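Local coordinates for Mlr6093 protein (Mesorhizobium loti, PDB 2QJ8) that probably acts as a zinc-dependent hydrolase of the succinylglutamate desuccinylase/aspartoacylase family, cleaving ester or linear amide bonds, at residues A302-T307 against L326-A331. Sequence-based numbering, arbitrary orientation. Where two conformers were deposited one is given.
Sequences AQSKST and LARPLA
One face of the R328 guanidinium carries the hydroxyl of S304: OG sits above the plane, displaced toward the rim, with its closest approach of 3.0 Å to R328 NE. Coming in over the face, it is badly angled for a hydrogen bond from that nitrogen, and NE instead makes a salt bridge to D258 on the neighbouring strand 250-261. The R328 chain leaves the backbone with CG anti to the carbonyl carbon (chi1 -59°), which lays CG 3.8 Å from K305 O and also beside S306 CB. An alanine at R328 would probably leave D258 without its cationic mate and open a gap beside S304 OG. Where strand 306-312 begins and 322-329 nears its end, T307 and A327 form an antiparallel hydrogen-bonded pair: T307 N gives a nearly straight bond to A327 O (2.8 Å), and A327 N returns one to T307 O (2.9 Å). Strand 322-329 also pairs antiparallel with 250-261 and so lies between the two, in the C-terminal part of this aspartoacylase-family chain, away from its centre. T307 O also receives a CA-H...O contact from L326 CA. S306 CB packs against A327 O, while S306 OG turns back to bond S304 O at 2.8 Å, its oxygen standing out of that carbonyl's plane; this bond spans from the first residue of the strand back to the loop before it. The same OG rests against the L326 side chain, 3.5 Å from CD2. That methyl also meets A302 CB, at 3.6 Å, so L326 reaches from the paired strand to the start of the incoming loop. K305 points its CB away from strand 322-329, and its NZ forms a salt bridge with E279.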
loop_
_atom_site.group_PDB
_atom_site.type_symbol
_atom_site.label_atom_id
_atom_site.label_comp_id
_atom_site.label_asym_id
_atom_site.label_seq_id
_atom_site.Cartn_x
_atom_site.Cartn_y
_atom_site.Cartn_z
ATOM N N ALA A 302 -11.005 -10.697 18.621
ATOM C CA ALA A 302 -10.954 -12.069 18.121
ATOM C C ALA A 302 -12.006 -12.937 18.856
ATOM O O ALA A 302 -12.164 -12.860 20.084
ATOM C CB ALA A 302 -9.563 -12.664 18.330
ATOM N N GLN A 303 -12.727 -13.745 18.091
ATOM C CA GLN A 303 -13.739 -14.649 18.638
ATOM C C GLN A 303 -13.176 -16.004 19.066
ATOM O O GLN A 303 -13.905 -16.802 19.647
ATOM C CB GLN A 303 -14.878 -14.842 17.651
ATOM C CG GLN A 303 -15.589 -13.548 17.339
ATOM C CD GLN A 303 -16.788 -13.728 16.437
ATOM O OE1 GLN A 303 -17.577 -14.662 16.593
ATOM N NE2 GLN A 303 -16.950 -12.805 15.511
ATOM N N SER A 304 -11.904 -16.276 18.770
ATOM C CA SER A 304 -11.260 -17.513 19.183
ATOM C C SER A 304 -9.757 -17.367 19.082
ATOM O O SER A 304 -9.249 -16.425 18.456
ATOM C CB SER A 304 -11.692 -18.711 18.306
ATOM O OG SER A 304 -10.998 -18.718 17.078
ATOM N N LYS A 305 -9.053 -18.321 19.687
ATOM C CA LYS A 305 -7.608 -18.358 19.621
ATOM C C LYS A 305 -7.315 -18.660 18.169
ATOM O O LYS A 305 -7.869 -19.602 17.622
ATOM C CB LYS A 305 -7.026 -19.440 20.543
ATOM C CG LYS A 305 -5.519 -19.470 20.543
ATOM C CD LYS A 305 -4.970 -20.504 21.466
ATOM C CE LYS A 305 -3.455 -20.520 21.386
ATOM N NZ LYS A 305 -2.842 -19.233 21.825
ATOM N N SER A 306 -6.494 -17.829 17.536
ATOM C CA SER A 306 -6.223 -17.952 16.121
ATOM C C SER A 306 -4.959 -17.199 15.728
ATOM O O SER A 306 -4.337 -16.541 16.579
ATOM C CB SER A 306 -7.438 -17.410 15.350
ATOM O OG SER A 306 -7.908 -16.215 15.963
ATOM N N THR A 307 -4.564 -17.352 14.455
ATOM C CA THR A 307 -3.413 -16.658 13.874
ATOM C C THR A 307 -3.910 -15.574 12.958
ATOM O O THR A 307 -4.928 -15.740 12.303
ATOM C CB THR A 307 -2.490 -17.637 13.091
ATOM O OG1 THR A 307 -2.013 -18.637 14.001
ATOM C CG2 THR A 307 -1.288 -16.935 12.496
ATOM N N LEU A 326 -8.620 -14.009 10.440
ATOM C CA LEU A 326 -7.945 -14.865 11.394
ATOM C C LEU A 326 -8.108 -16.287 10.852
ATOM O O LEU A 326 -8.986 -16.548 10.033
ATOM C CB LEU A 326 -8.550 -14.688 12.795
ATOM C CG LEU A 326 -8.094 -13.504 13.665
ATOM C CD1 LEU A 326 -7.683 -12.259 12.918
ATOM C CD2 LEU A 326 -9.121 -13.173 14.762
ATOM N N ALA A 327 -7.204 -17.170 11.240
ATOM C CA ALA A 327 -7.237 -18.558 10.804
ATOM C C ALA A 327 -6.802 -19.462 11.937
ATOM O O ALA A 327 -6.060 -19.046 12.841
ATOM C CB ALA A 327 -6.347 -18.748 9.589
ATOM N N ARG A 328 -7.262 -20.701 11.877
ATOM C CA ARG A 328 -6.939 -21.690 12.877
ATOM C C ARG A 328 -6.365 -22.909 12.234
ATOM O O ARG A 328 -6.750 -23.231 11.132
ATOM C CB ARG A 328 -8.200 -22.095 13.597
ATOM C CG ARG A 328 -8.892 -20.949 14.256
ATOM C CD ARG A 328 -10.106 -21.461 14.957
ATOM N NE ARG A 328 -11.247 -20.602 14.722
ATOM C CZ ARG A 328 -12.493 -20.870 15.117
ATOM N NH1 ARG A 328 -12.781 -21.981 15.814
ATOM N NH2 ARG A 328 -13.462 -19.992 14.835
ATOM N N PRO A 329 -5.487 -23.636 12.949
ATOM C CA PRO A 329 -4.908 -24.833 12.334
ATOM C C PRO A 329 -5.959 -25.920 12.054
ATOM O O PRO A 329 -6.895 -26.088 12.832
ATOM C CB PRO A 329 -3.910 -25.312 13.383
ATOM C CG PRO A 329 -4.423 -24.780 14.641
ATOM C CD PRO A 329 -5.028 -23.470 14.335
ATOM N N LEU A 330 -5.811 -26.586 10.913
ATOM C CA LEU A 330 -6.712 -27.640 10.488
ATOM C C LEU A 330 -6.582 -28.812 11.477
ATOM O O LEU A 330 -5.497 -29.040 12.020
ATOM C CB LEU A 330 -6.346 -28.029 9.036
ATOM C CG LEU A 330 -7.198 -28.966 8.183
ATOM C CD1 LEU A 330 -8.573 -28.391 7.961
ATOM C CD2 LEU A 330 -6.515 -29.228 6.848
ATOM N N ALA A 331 -7.696 -29.519 11.718
ATOM C CA ALA A 331 -7.710 -30.685 12.606
ATOM C C ALA A 331 -6.686 -31.704 12.088
ATOM O O ALA A 331 -6.625 -31.974 10.884
ATOM C CB ALA A 331 -9.091 -31.306 12.669
#